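Local coordinates for SusD-like protein BACOVA_02651 (Bacteroides ovatus, PDB 5E75) that binds polysaccharide at the cell surface and probably captures xyloglucan before its transport into the periplasm for degradation, at residues A31-N36 against M248-L253; R38-I43 against N260-D265; A25-R30 against T84-V89; K237-Q242 against P352-I357; Y80-M85 against A118-Y123. All coordinates share one frame; numbering follows the deposited sequence.

Interaction 1: A31-N36 against M248-L253; sequences AWFDYN and MQWVPL
The hydroxyl oxygen of Thr355, OG1, is held by two hydrogen bonds, one from Trp250 NE1 and one with Asn36 OD1, and so ties both segments to strand 355-359. Asn36 ND2 goes to Asn260 OD1, so the amide is held at both ends and its rotation is fixed. No hydrogen bond crosses directly between 31-36 and 248-253, and packing carries this buried contact. The Asn36 side chain, CG anti to the backbone N (chi1 -166°), meets the six-membered end of the Trp250 indole tip to tip, with CG 3.4 Å from Trp250 CZ2 and the amide plane turned 36° from the ring. Met248 stretches beyond CG and crosses Trp32 at about a right angle. Its CE stands 3.6 Å above the indole plane, toward the rim, while SD lies 4.6 Å from the centroid of the five-membered ring of Trp32, an oblique Met-aromatic contact. Met248 SD also rests 3.7 Å from Trp32 CB. Trp32 in turn packs on Phe79 and Val82 of helix 70-95 and on Met116 and Cys119 of helix 103-125, while Met248 ends strand 244-248 beside Thr355 and Ile357 of strand 355-359.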
# COMPACT_ATOMS: atom_id res chain seq x y z
N ALA A 31 14.42 2.23 -8.02
CA ALA A 31 14.63 2.36 -6.59
C ALA A 31 13.76 1.43 -5.75
O ALA A 31 14.22 0.91 -4.74
CB ALA A 31 14.39 3.79 -6.18
N TRP A 32 12.53 1.20 -6.22
CA TRP A 32 11.51 0.43 -5.49
C TRP A 32 11.49 -1.05 -5.87
O TRP A 32 10.78 -1.84 -5.25
CB TRP A 32 10.13 1.03 -5.77
CG TRP A 32 9.93 2.39 -5.18
CD1 TRP A 32 10.08 3.58 -5.82
CD2 TRP A 32 9.55 2.70 -3.83
NE1 TRP A 32 9.85 4.62 -4.94
CE2 TRP A 32 9.51 4.11 -3.72
CE3 TRP A 32 9.28 1.92 -2.70
CZ2 TRP A 32 9.19 4.75 -2.52
CZ3 TRP A 32 8.95 2.56 -1.52
CH2 TRP A 32 8.90 3.96 -1.44
N PHE A 33 12.28 -1.43 -6.86
CA PHE A 33 12.16 -2.75 -7.46
C PHE A 33 12.32 -3.90 -6.45
O PHE A 33 11.55 -4.86 -6.50
CB PHE A 33 13.17 -2.90 -8.62
CG PHE A 33 13.06 -4.21 -9.34
CD1 PHE A 33 12.14 -4.41 -10.35
CD2 PHE A 33 13.89 -5.26 -8.98
CE1 PHE A 33 12.04 -5.63 -10.99
CE2 PHE A 33 13.78 -6.48 -9.62
CZ PHE A 33 12.86 -6.66 -10.62
N ASP A 34 13.29 -3.84 -5.55
CA ASP A 34 13.54 -4.96 -4.65
C ASP A 34 12.35 -5.19 -3.72
O ASP A 34 12.14 -6.29 -3.25
CB ASP A 34 14.81 -4.79 -3.78
CG ASP A 34 16.09 -5.03 -4.55
OD1 ASP A 34 16.02 -5.38 -5.74
OD2 ASP A 34 17.16 -4.87 -3.92
N TYR A 35 11.60 -4.12 -3.44
CA TYR A 35 10.39 -4.24 -2.62
C TYR A 35 9.21 -4.73 -3.45
O TYR A 35 8.56 -5.70 -3.08
CB TYR A 35 10.08 -2.88 -1.99
CG TYR A 35 8.75 -2.73 -1.28
CD1 TYR A 35 8.40 -3.56 -0.22
CD2 TYR A 35 7.85 -1.73 -1.65
CE1 TYR A 35 7.20 -3.40 0.45
CE2 TYR A 35 6.63 -1.58 -0.99
CZ TYR A 35 6.33 -2.41 0.06
OH TYR A 35 5.12 -2.28 0.74
N ASN A 36 8.96 -4.08 -4.58
CA ASN A 36 7.84 -4.44 -5.43
C ASN A 36 7.94 -5.85 -5.99
O ASN A 36 6.91 -6.47 -6.26
CB ASN A 36 7.67 -3.44 -6.59
CG ASN A 36 6.34 -3.58 -7.27
OD1 ASN A 36 5.32 -3.09 -6.75
ND2 ASN A 36 6.31 -4.25 -8.42
N MET A 248 4.51 4.14 -8.28
CA MET A 248 5.67 3.57 -8.95
C MET A 248 5.35 3.42 -10.43
O MET A 248 4.31 2.90 -10.82
CB MET A 248 6.04 2.22 -8.34
CG MET A 248 6.21 2.26 -6.84
SD MET A 248 6.44 0.64 -6.09
CE MET A 248 5.96 0.98 -4.39
N GLN A 249 6.29 3.89 -11.24
CA GLN A 249 6.10 4.10 -12.67
C GLN A 249 6.82 3.01 -13.47
O GLN A 249 7.96 3.19 -13.90
CB GLN A 249 6.63 5.47 -13.07
CG GLN A 249 5.95 6.61 -12.34
CD GLN A 249 4.50 6.78 -12.75
OE1 GLN A 249 4.15 6.67 -13.93
NE2 GLN A 249 3.65 7.06 -11.78
N TRP A 250 6.16 1.89 -13.67
CA TRP A 250 6.81 0.75 -14.29
C TRP A 250 6.91 0.90 -15.81
O TRP A 250 6.11 1.59 -16.44
CB TRP A 250 6.12 -0.55 -13.87
CG TRP A 250 6.11 -0.71 -12.39
CD1 TRP A 250 5.01 -0.75 -11.58
CD2 TRP A 250 7.24 -0.82 -11.52
NE1 TRP A 250 5.39 -0.89 -10.27
CE2 TRP A 250 6.75 -0.93 -10.20
CE3 TRP A 250 8.63 -0.84 -11.74
CZ2 TRP A 250 7.60 -1.04 -9.10
CZ3 TRP A 250 9.46 -0.96 -10.65
CH2 TRP A 250 8.95 -1.06 -9.34
N VAL A 251 7.94 0.26 -16.38
CA VAL A 251 8.28 0.37 -17.80
C VAL A 251 8.30 -1.04 -18.38
O VAL A 251 9.36 -1.66 -18.48
CB VAL A 251 9.67 1.02 -18.02
CG1 VAL A 251 9.92 1.23 -19.51
CG2 VAL A 251 9.79 2.35 -17.27
N PRO A 252 7.13 -1.56 -18.78
CA PRO A 252 7.03 -2.96 -19.22
C PRO A 252 7.93 -3.33 -20.41
O PRO A 252 8.38 -4.47 -20.49
CB PRO A 252 5.56 -3.11 -19.60
CG PRO A 252 5.07 -1.74 -19.82
CD PRO A 252 5.85 -0.85 -18.92
N LEU A 253 8.21 -2.37 -21.29
CA LEU A 253 9.09 -2.62 -22.43
C LEU A 253 10.53 -2.14 -22.16
O LEU A 253 11.32 -2.00 -23.09
CB LEU A 253 8.53 -1.96 -23.69
CG LEU A 253 7.09 -2.34 -24.04
CD1 LEU A 253 6.62 -1.64 -25.31
CD2 LEU A 253 6.92 -3.85 -24.17

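Interaction 2: R38-I43 against N260-D265; sequences RSIVPI and NTLLSD
This is a small contact of aliphatic packing and one charged pair, joining residues 38-43, on the way into helix 40-46, to the loop before helix 263-266 and its first turn. Leu262 carries the apolar part with a forked tip, its CG anti to the carbonyl carbon. Leu262 CD1 lies 3.8 Å from Ile40 CG2, the branch in the crowded position between backbone N and carbonyl carbon, and less closely by Val41; the Ile40 and Leu262 side chains cross at about a right angle. Leu262 CD2 lies 3.7 Å from Val41 CG2, these two side chains running past each other in opposite directions. Leu262 N makes a weak bond to Asn260 OD1 (3.3 Å), which also receives Asn36 ND2. Beside the aliphatic cluster, the partly exposed Arg38 bends at chi3 (-69°) and brings NH2 to 3.7 Å from Asp265 OD2. With the guanidinium and carboxylate planes 89° apart and the oxygen well out of the guanidinium plane, no N-H points at it. The directional bonds of these groups go elsewhere, Arg38 NH1 to the Tyr57 hydroxyl and Asp265 OD1 to Trp279 NE1; the long salt bridge is therefore likely to contribute diffuse charge attraction.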
# COMPACT_ATOMS: atom_id res chain seq x y z
N ARG A 38 8.54 -8.68 -4.78
CA ARG A 38 8.06 -9.80 -3.98
C ARG A 38 7.38 -9.38 -2.69
O ARG A 38 6.18 -9.62 -2.52
CB ARG A 38 9.23 -10.75 -3.68
CG ARG A 38 8.82 -12.10 -3.09
CD ARG A 38 9.82 -13.19 -3.50
NE ARG A 38 9.75 -13.49 -4.93
CZ ARG A 38 8.93 -14.39 -5.48
NH1 ARG A 38 8.09 -15.09 -4.72
NH2 ARG A 38 8.95 -14.58 -6.79
N SER A 39 8.14 -8.77 -1.79
CA SER A 39 7.72 -8.58 -0.41
C SER A 39 6.53 -7.63 -0.22
O SER A 39 5.86 -7.70 0.79
CB SER A 39 8.89 -8.13 0.45
OG SER A 39 9.39 -6.87 0.03
N ILE A 40 6.31 -6.73 -1.17
CA ILE A 40 5.18 -5.82 -1.10
C ILE A 40 3.87 -6.58 -0.85
O ILE A 40 3.01 -6.10 -0.11
CB ILE A 40 5.11 -4.95 -2.38
CG1 ILE A 40 4.04 -3.87 -2.24
CG2 ILE A 40 4.88 -5.81 -3.63
CD1 ILE A 40 4.12 -2.78 -3.33
N VAL A 41 3.74 -7.77 -1.44
CA VAL A 41 2.48 -8.53 -1.35
C VAL A 41 2.23 -9.09 0.06
O VAL A 41 1.20 -8.78 0.66
CB VAL A 41 2.44 -9.62 -2.44
CG1 VAL A 41 1.21 -10.52 -2.31
CG2 VAL A 41 2.49 -8.99 -3.83
N PRO A 42 3.16 -9.89 0.61
CA PRO A 42 2.88 -10.42 1.96
C PRO A 42 2.94 -9.36 3.04
O PRO A 42 2.20 -9.46 4.01
CB PRO A 42 3.99 -11.47 2.16
CG PRO A 42 5.07 -11.07 1.18
CD PRO A 42 4.33 -10.55 -0.00
N ILE A 43 3.78 -8.34 2.91
CA ILE A 43 3.88 -7.34 3.98
C ILE A 43 2.71 -6.36 3.93
O ILE A 43 2.05 -6.12 4.95
CB ILE A 43 5.22 -6.60 3.93
CG1 ILE A 43 6.38 -7.58 4.20
CG2 ILE A 43 5.23 -5.49 4.96
CD1 ILE A 43 7.77 -6.94 4.07
N ASN A 260 7.25 -4.22 -13.46
CA ASN A 260 6.38 -4.69 -12.40
C ASN A 260 6.31 -6.21 -12.52
O ASN A 260 5.60 -6.72 -13.39
CB ASN A 260 5.00 -4.10 -12.56
CG ASN A 260 4.08 -4.49 -11.44
OD1 ASN A 260 4.42 -5.35 -10.62
ND2 ASN A 260 2.91 -3.87 -11.39
N THR A 261 7.05 -6.92 -11.67
CA THR A 261 7.19 -8.36 -11.85
C THR A 261 6.14 -9.22 -11.13
O THR A 261 6.28 -10.44 -11.08
CB THR A 261 8.60 -8.84 -11.44
OG1 THR A 261 8.87 -8.49 -10.08
CG2 THR A 261 9.62 -8.21 -12.30
N LEU A 262 5.07 -8.60 -10.64
CA LEU A 262 4.09 -9.29 -9.80
C LEU A 262 3.03 -10.09 -10.55
O LEU A 262 2.31 -10.85 -9.92
CB LEU A 262 3.38 -8.28 -8.91
CG LEU A 262 4.23 -7.66 -7.80
CD1 LEU A 262 3.42 -6.56 -7.10
CD2 LEU A 262 4.73 -8.72 -6.81
N LEU A 263 2.92 -9.91 -11.87
CA LEU A 263 1.80 -10.45 -12.65
C LEU A 263 1.51 -11.92 -12.36
O LEU A 263 0.37 -12.31 -12.07
CB LEU A 263 2.05 -10.23 -14.16
CG LEU A 263 0.97 -10.44 -15.24
CD1 LEU A 263 0.74 -11.90 -15.59
CD2 LEU A 263 -0.33 -9.79 -14.83
N SER A 264 2.55 -12.74 -12.42
CA SER A 264 2.39 -14.18 -12.35
C SER A 264 2.10 -14.66 -10.92
O SER A 264 1.49 -15.73 -10.73
CB SER A 264 3.63 -14.86 -12.91
OG SER A 264 3.79 -14.54 -14.29
N ASP A 265 2.51 -13.89 -9.93
CA ASP A 265 2.26 -14.24 -8.53
C ASP A 265 0.87 -13.83 -8.06
O ASP A 265 0.40 -14.31 -7.04
CB ASP A 265 3.33 -13.63 -7.63
CG ASP A 265 4.67 -14.36 -7.74
OD1 ASP A 265 4.77 -15.51 -7.27
OD2 ASP A 265 5.62 -13.79 -8.30

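Interaction 3: A25-R30 against T84-V89; sequences APLYNR and TMANSV
Apolar contacts dominate here, where the 3-10 turn at 25-28 leans on the middle of helix 70-95. Leu27 divides its tip between successive turns of that helix: CD2 lies 3.7 Å from Met85 CG and 3.8 Å from the backbone N of Ala86, while CD1 meets Val89 CG2 at 4.1 Å, tip to tip. Met85 answers with CG anti to the backbone N (chi1 -172°) and a bend at chi3 (-63°) that turns the methyl back past the proline. Sulfur contacts form a second group. Met85 SD sits 3.7 Å from Leu27 N and 3.8 Å from Pro26 CB, so the thioether settles against the peptide joining Pro26 to Leu27 as well as against the proline ring. Arg30, exposed and extended, lays its aliphatic part by the thioether end, CG 4.2 Å from Met85 CE, and its charge makes a cation-pi contact with Tyr257. Among the polar bonds, Arg30 N donates to an in-plane lone pair of Asn29 OD1 at 2.7 Å, fixing that side chain against the next peptide, and Asn29 ND2 goes to Gln249 O. Since no hydrogen bond spans the two segments, their mutual fit rests on dispersion, with the Met85 thioether and Leu27 methyls making the closest approaches.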
# COMPACT_ATOMS: atom_id res chain seq x y z
N ALA A 25 14.29 9.97 -12.75
CA ALA A 25 13.23 9.03 -13.15
C ALA A 25 13.33 7.68 -12.43
O ALA A 25 12.31 7.14 -12.04
CB ALA A 25 13.22 8.86 -14.66
N PRO A 26 14.54 7.15 -12.21
CA PRO A 26 14.60 5.85 -11.54
C PRO A 26 14.12 5.85 -10.07
O PRO A 26 13.89 4.77 -9.51
CB PRO A 26 16.08 5.46 -11.62
CG PRO A 26 16.63 6.26 -12.77
CD PRO A 26 15.87 7.55 -12.73
N LEU A 27 13.96 7.02 -9.46
CA LEU A 27 13.34 7.10 -8.13
C LEU A 27 11.92 6.55 -8.10
O LEU A 27 11.39 6.23 -7.04
CB LEU A 27 13.31 8.54 -7.63
CG LEU A 27 14.63 9.19 -7.25
CD1 LEU A 27 14.43 10.68 -7.03
CD2 LEU A 27 15.22 8.55 -6.00
N TYR A 28 11.30 6.47 -9.28
CA TYR A 28 9.92 6.01 -9.38
C TYR A 28 9.80 4.55 -9.78
O TYR A 28 8.69 4.04 -9.86
CB TYR A 28 9.17 6.85 -10.42
CG TYR A 28 8.97 8.31 -10.04
CD1 TYR A 28 9.97 9.27 -10.24
CD2 TYR A 28 7.76 8.73 -9.53
CE1 TYR A 28 9.76 10.60 -9.91
CE2 TYR A 28 7.55 10.06 -9.19
CZ TYR A 28 8.53 10.98 -9.39
OH TYR A 28 8.28 12.29 -9.03
N ASN A 29 10.91 3.87 -10.06
CA ASN A 29 10.83 2.46 -10.46
C ASN A 29 12.00 1.63 -9.94
O ASN A 29 11.85 0.89 -8.98
CB ASN A 29 10.59 2.29 -11.98
CG ASN A 29 11.41 3.23 -12.86
OD1 ASN A 29 12.64 3.30 -12.75
ND2 ASN A 29 10.73 3.91 -13.77
N ARG A 30 13.17 1.78 -10.55
CA ARG A 30 14.34 1.02 -10.15
C ARG A 30 14.58 1.06 -8.63
O ARG A 30 14.91 0.04 -8.02
CB ARG A 30 15.56 1.57 -10.90
CG ARG A 30 16.85 0.85 -10.60
CD ARG A 30 17.97 1.37 -11.50
NE ARG A 30 19.20 0.63 -11.28
CZ ARG A 30 20.24 0.63 -12.11
NH1 ARG A 30 20.20 1.33 -13.23
NH2 ARG A 30 21.32 -0.08 -11.80
N THR A 84 19.06 5.28 -0.39
CA THR A 84 20.40 5.56 -0.91
C THR A 84 20.34 6.17 -2.31
O THR A 84 21.16 7.04 -2.63
CB THR A 84 21.32 4.35 -0.85
OG1 THR A 84 20.78 3.32 -1.65
CG2 THR A 84 21.48 3.84 0.57
N MET A 85 19.39 5.77 -3.14
CA MET A 85 19.22 6.48 -4.43
C MET A 85 18.84 7.95 -4.24
O MET A 85 19.33 8.84 -4.96
CB MET A 85 18.21 5.80 -5.35
CG MET A 85 18.23 6.46 -6.73
SD MET A 85 17.09 5.78 -7.94
CE MET A 85 17.72 4.13 -8.09
N ALA A 86 17.93 8.22 -3.32
CA ALA A 86 17.55 9.59 -2.99
C ALA A 86 18.80 10.38 -2.58
O ALA A 86 19.02 11.52 -3.03
CB ALA A 86 16.51 9.61 -1.87
N ASN A 87 19.60 9.80 -1.70
CA ASN A 87 20.82 10.47 -1.25
C ASN A 87 21.79 10.74 -2.42
O ASN A 87 22.39 11.82 -2.50
CB ASN A 87 21.51 9.65 -0.15
CG ASN A 87 20.69 9.56 1.11
OD1 ASN A 87 19.73 10.32 1.30
ND2 ASN A 87 21.07 8.65 1.99
N SER A 88 21.89 9.79 -3.33
CA SER A 88 22.75 9.96 -4.50
C SER A 88 22.24 11.08 -5.40
O SER A 88 23.05 11.88 -5.92
CB SER A 88 22.86 8.67 -5.28
OG SER A 88 23.62 7.71 -4.57
N VAL A 89 20.93 11.15 -5.62
CA VAL A 89 20.35 12.24 -6.39
C VAL A 89 20.64 13.60 -5.75
O VAL A 89 21.03 14.55 -6.43
CB VAL A 89 18.82 12.05 -6.55
CG1 VAL A 89 18.13 13.33 -7.04
CG2 VAL A 89 18.54 10.91 -7.49

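Interaction 4: K237-Q242 against P352-I357; sequences KNNNNQ and PLNTYI
Asn239 grips the backbone of 352-357 with both ends of its amide. Its OD1 accepts from Asn354 N at 3.1 Å in a nearly straight bond (173°), although the donor stands 41° above the carbonyl plane. Its ND2 donates to Pro352 O at 3.0 Å, where the nitrogen lies in the carbonyl plane. These two bonds set the amide's rotation, and it stacks almost parallel on the Asn354 amide, the planes 4° apart with Asn239 CG 3.6 Å from Asn354 CG. An alanine at Asn239 would probably loosen this junction, since both backbone bonds and the amide stack would be lost. Asn241 ND2 uses its two N-H groups for Tyr356 OH, 3.0 Å away at the ring's edge, and its own turn's Asn238 O at 2.8 Å; the Tyr356 hydroxyl also bonds to Leu233 O. A water accepts from Asn240 N (2.9 Å) and from Asn354 ND2 (3.2 Å), bridging the segments, while Asn240 ND2 turns to Gln249 OE1. Around this polar centre Pro352 and Leu353 add modest buried surface. The asparagines form a type II beta turn, Asn238 to Asn241, with Asn240 at the positive-phi corner; it docks beside the two-stranded antiparallel sheet of 244-248 and 355-359.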
# COMPACT_ATOMS: atom_id res chain seq x y z
N LYS A 237 -4.56 1.65 -19.07
CA LYS A 237 -4.82 2.86 -19.85
C LYS A 237 -5.05 4.06 -18.95
O LYS A 237 -4.94 5.19 -19.42
CB LYS A 237 -6.04 2.68 -20.75
CG LYS A 237 -5.83 1.79 -21.97
CD LYS A 237 -4.84 2.38 -22.94
CE LYS A 237 -4.97 1.71 -24.30
NZ LYS A 237 -3.92 2.20 -25.23
N ASN A 238 -5.36 3.83 -17.68
CA ASN A 238 -5.59 4.92 -16.73
C ASN A 238 -4.47 5.08 -15.72
O ASN A 238 -4.66 5.75 -14.71
CB ASN A 238 -6.93 4.73 -16.02
CG ASN A 238 -8.09 4.70 -16.98
OD1 ASN A 238 -8.16 5.53 -17.90
ND2 ASN A 238 -8.97 3.72 -16.83
N ASN A 239 -3.29 4.51 -16.00
CA ASN A 239 -2.12 4.84 -15.20
C ASN A 239 -2.02 6.37 -15.16
O ASN A 239 -2.25 7.04 -16.17
CB ASN A 239 -0.84 4.28 -15.82
CG ASN A 239 -0.58 2.81 -15.50
OD1 ASN A 239 -1.17 2.22 -14.59
ND2 ASN A 239 0.33 2.23 -16.25
N ASN A 240 -1.70 6.92 -13.99
CA ASN A 240 -1.49 8.36 -13.82
C ASN A 240 -2.73 9.19 -14.07
O ASN A 240 -2.67 10.35 -14.46
CB ASN A 240 -0.30 8.84 -14.65
CG ASN A 240 0.98 8.20 -14.20
OD1 ASN A 240 1.23 8.08 -13.00
ND2 ASN A 240 1.79 7.75 -15.15
N ASN A 241 -3.87 8.59 -13.80
CA ASN A 241 -5.14 9.30 -13.76
C ASN A 241 -5.11 10.39 -12.68
O ASN A 241 -4.20 10.44 -11.85
CB ASN A 241 -6.28 8.31 -13.51
CG ASN A 241 -6.17 7.64 -12.15
OD1 ASN A 241 -6.51 8.24 -11.13
ND2 ASN A 241 -5.66 6.41 -12.13
N GLN A 242 -6.13 11.24 -12.66
CA GLN A 242 -6.10 12.39 -11.76
C GLN A 242 -6.13 12.03 -10.28
O GLN A 242 -5.70 12.83 -9.44
CB GLN A 242 -7.24 13.36 -12.07
CG GLN A 242 -8.62 12.80 -11.81
CD GLN A 242 -9.70 13.85 -11.94
OE1 GLN A 242 -9.57 14.95 -11.40
NE2 GLN A 242 -10.77 13.52 -12.65
N PRO A 352 1.65 -4.29 -16.78
CA PRO A 352 1.68 -2.89 -17.22
C PRO A 352 1.11 -1.90 -16.20
O PRO A 352 1.13 -0.69 -16.44
CB PRO A 352 0.78 -2.93 -18.46
CG PRO A 352 -0.22 -3.94 -18.14
CD PRO A 352 0.52 -5.02 -17.37
N LEU A 353 0.62 -2.38 -15.07
CA LEU A 353 0.04 -1.49 -14.08
C LEU A 353 1.08 -0.81 -13.23
O LEU A 353 2.08 -1.42 -12.82
CB LEU A 353 -0.90 -2.27 -13.17
CG LEU A 353 -2.04 -2.99 -13.88
CD1 LEU A 353 -2.78 -3.84 -12.89
CD2 LEU A 353 -2.99 -2.01 -14.54
N ASN A 354 0.86 0.47 -12.96
CA ASN A 354 1.63 1.14 -11.94
C ASN A 354 1.29 0.57 -10.56
O ASN A 354 0.24 -0.09 -10.40
CB ASN A 354 1.34 2.65 -11.94
CG ASN A 354 2.04 3.38 -13.07
OD1 ASN A 354 2.93 2.85 -13.73
ND2 ASN A 354 1.64 4.62 -13.28
N THR A 355 2.16 0.83 -9.58
CA THR A 355 1.86 0.45 -8.19
C THR A 355 1.56 1.72 -7.40
O THR A 355 2.41 2.57 -7.21
CB THR A 355 3.05 -0.27 -7.53
OG1 THR A 355 3.39 -1.43 -8.28
CG2 THR A 355 2.73 -0.69 -6.10
N TYR A 356 0.32 1.88 -6.97
CA TYR A 356 -0.06 3.07 -6.21
C TYR A 356 0.72 3.20 -4.91
O TYR A 356 0.93 2.21 -4.19
CB TYR A 356 -1.55 3.04 -5.88
CG TYR A 356 -2.45 3.33 -7.04
CD1 TYR A 356 -2.50 4.60 -7.60
CD2 TYR A 356 -3.28 2.35 -7.57
CE1 TYR A 356 -3.32 4.88 -8.66
CE2 TYR A 356 -4.12 2.63 -8.65
CZ TYR A 356 -4.12 3.91 -9.19
OH TYR A 356 -4.93 4.24 -10.25
N ILE A 357 1.13 4.43 -4.61
CA ILE A 357 1.65 4.79 -3.30
C ILE A 357 0.62 5.65 -2.57
O ILE A 357 0.35 5.44 -1.38
CB ILE A 357 3.02 5.51 -3.41
CG1 ILE A 357 4.07 4.53 -3.93
CG2 ILE A 357 3.45 6.10 -2.05
CD1 ILE A 357 5.42 5.18 -4.28
O HOH W 1 -0.90 5.47 -11.62

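Interaction 5: Y80-M85 against A118-Y123; sequences YSVVTM and ACAYFY. With EDO (1,2-ethanediol), chain C.
Two tyrosines from different helices send their hydroxyls to one carbonyl, Ile132 O, in the loop beyond helix 103-125. The Tyr80 and Tyr121 side chains cross at about a right angle, Tyr121 OH 3.7 Å from Tyr80 CE1, consistent with both hydroxyls converging on the shared oxygen. Val83 packs beside them: its CG2 sits over the Tyr121 face, 4.0 Å from the ring centroid and 28° off the normal, a CH-pi contact, and its CG1 comes 3.6 Å from Tyr121 OH. Where the backbones lie nearest, Val82 meets the small Ala120, Val82 CB 3.9 Å from Ala120 CB. Consistent with this, the segment axes approach to 8.7 Å and run at 151°, the antiparallel helix pairing of the tetratricopeptide-like SusD family. Away from Val82 and Val83, helix 103-125 holds an ethanediol, probably from the crystallisation liquor. Its O2 donates to Cys119 O at 3.0 Å. The same O2 lies over the centre of the Tyr123 ring, 3.6 Å from Tyr123 CZ, and 3.5 Å from Phe122 CD2; Arg126 NH2 also bonds the diol. An alanine at Tyr123 would probably weaken the diol's seat and disturb local packing, since the ring that lies under O2 and meets the Tyr423 ring would be lost.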
# COMPACT_ATOMS: atom_id res chain seq x y z
N TYR A 80 15.86 0.59 1.64
CA TYR A 80 17.17 1.25 1.70
C TYR A 80 17.72 1.60 0.32
O TYR A 80 18.49 2.54 0.19
CB TYR A 80 18.18 0.48 2.58
CG TYR A 80 17.99 0.85 4.02
CD1 TYR A 80 18.38 2.11 4.48
CD2 TYR A 80 17.35 0.01 4.93
CE1 TYR A 80 18.19 2.49 5.77
CE2 TYR A 80 17.15 0.41 6.25
CZ TYR A 80 17.58 1.65 6.66
OH TYR A 80 17.38 2.05 7.96
N SER A 81 17.29 0.89 -0.72
CA SER A 81 17.64 1.29 -2.09
C SER A 81 17.01 2.63 -2.45
O SER A 81 17.62 3.48 -3.10
CB SER A 81 17.22 0.21 -3.09
OG SER A 81 18.04 -0.93 -3.00
N VAL A 82 15.77 2.85 -2.02
CA VAL A 82 15.13 4.15 -2.21
C VAL A 82 15.91 5.24 -1.47
O VAL A 82 16.20 6.31 -2.02
CB VAL A 82 13.64 4.16 -1.76
CG1 VAL A 82 13.04 5.54 -1.96
CG2 VAL A 82 12.82 3.13 -2.53
N VAL A 83 16.24 4.98 -0.21
CA VAL A 83 16.94 5.96 0.60
C VAL A 83 18.28 6.30 -0.03
O VAL A 83 18.61 7.47 -0.18
CB VAL A 83 17.16 5.44 2.04
CG1 VAL A 83 18.07 6.39 2.84
CG2 VAL A 83 15.80 5.23 2.75
N THR A 84 19.06 5.28 -0.39
CA THR A 84 20.40 5.56 -0.91
C THR A 84 20.34 6.17 -2.31
O THR A 84 21.16 7.04 -2.63
CB THR A 84 21.32 4.35 -0.85
OG1 THR A 84 20.78 3.32 -1.65
CG2 THR A 84 21.48 3.84 0.57
N MET A 85 19.39 5.77 -3.14
CA MET A 85 19.22 6.48 -4.43
C MET A 85 18.84 7.95 -4.24
O MET A 85 19.33 8.84 -4.96
CB MET A 85 18.21 5.80 -5.35
CG MET A 85 18.23 6.46 -6.73
SD MET A 85 17.09 5.78 -7.94
CE MET A 85 17.72 4.13 -8.09
N ALA A 118 11.19 9.93 2.26
CA ALA A 118 10.16 10.01 3.28
C ALA A 118 9.21 8.84 3.18
O ALA A 118 8.87 8.22 4.19
CB ALA A 118 9.39 11.33 3.18
N CYS A 119 8.75 8.52 1.98
CA CYS A 119 7.88 7.38 1.82
C CYS A 119 8.51 6.08 2.26
O CYS A 119 7.86 5.26 2.92
CB CYS A 119 7.39 7.26 0.38
SG CYS A 119 6.24 8.57 -0.16
N ALA A 120 9.76 5.85 1.89
CA ALA A 120 10.46 4.65 2.29
C ALA A 120 10.56 4.54 3.81
O ALA A 120 10.26 3.49 4.37
CB ALA A 120 11.84 4.60 1.64
N TYR A 121 10.96 5.62 4.47
CA TYR A 121 11.06 5.60 5.92
C TYR A 121 9.69 5.44 6.57
O TYR A 121 9.59 4.78 7.60
CB TYR A 121 11.82 6.81 6.47
CG TYR A 121 13.32 6.64 6.46
CD1 TYR A 121 13.92 5.62 7.17
CD2 TYR A 121 14.14 7.47 5.71
CE1 TYR A 121 15.28 5.43 7.16
CE2 TYR A 121 15.51 7.29 5.70
CZ TYR A 121 16.09 6.27 6.42
OH TYR A 121 17.46 6.09 6.40
N PHE A 122 8.64 6.00 5.99
CA PHE A 122 7.31 5.87 6.58
C PHE A 122 6.81 4.43 6.48
O PHE A 122 6.17 3.92 7.41
CB PHE A 122 6.34 6.87 5.94
CG PHE A 122 4.99 7.00 6.63
CD1 PHE A 122 4.83 7.00 8.01
CD2 PHE A 122 3.86 7.19 5.86
CE1 PHE A 122 3.58 7.16 8.57
CE2 PHE A 122 2.61 7.35 6.43
CZ PHE A 122 2.48 7.34 7.77
N TYR A 123 7.10 3.73 5.38
CA TYR A 123 6.82 2.30 5.33
C TYR A 123 7.62 1.55 6.40
O TYR A 123 7.08 0.74 7.16
CB TYR A 123 7.14 1.72 3.96
CG TYR A 123 6.16 2.06 2.84
CD1 TYR A 123 4.80 1.84 2.97
CD2 TYR A 123 6.63 2.56 1.63
CE1 TYR A 123 3.94 2.13 1.94
CE2 TYR A 123 5.77 2.84 0.58
CZ TYR A 123 4.42 2.62 0.74
OH TYR A 123 3.53 2.89 -0.28
C1 EDO C . 2.70 6.51 2.54
O1 EDO C . 1.75 5.57 3.03
C2 EDO C . 3.91 5.79 1.95
O2 EDO C . 4.87 5.48 2.96

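Interactions 1, 2 and 5 are largely buried and interactions 3 and 4 only partly so, yet burial alone does not set their chemistry. Interactions 3 and 5 use neighbouring parts of helix 70-95, share Thr84 and Met85, and are joined by apolar side chains; Val82 also touches Trp32, which carries them into interaction 1. Interaction 4 is the polar exception, with three direct hydrogen bonds and a water between 237-242 and 352-357, while interaction 2 adds a long charge pair to aliphatic packing. Thr355 and Asn260 tie interactions 1, 2 and 4 together. Interactions 1 and 2 each join the N-terminal part of the chain to segments more than 200 residues later.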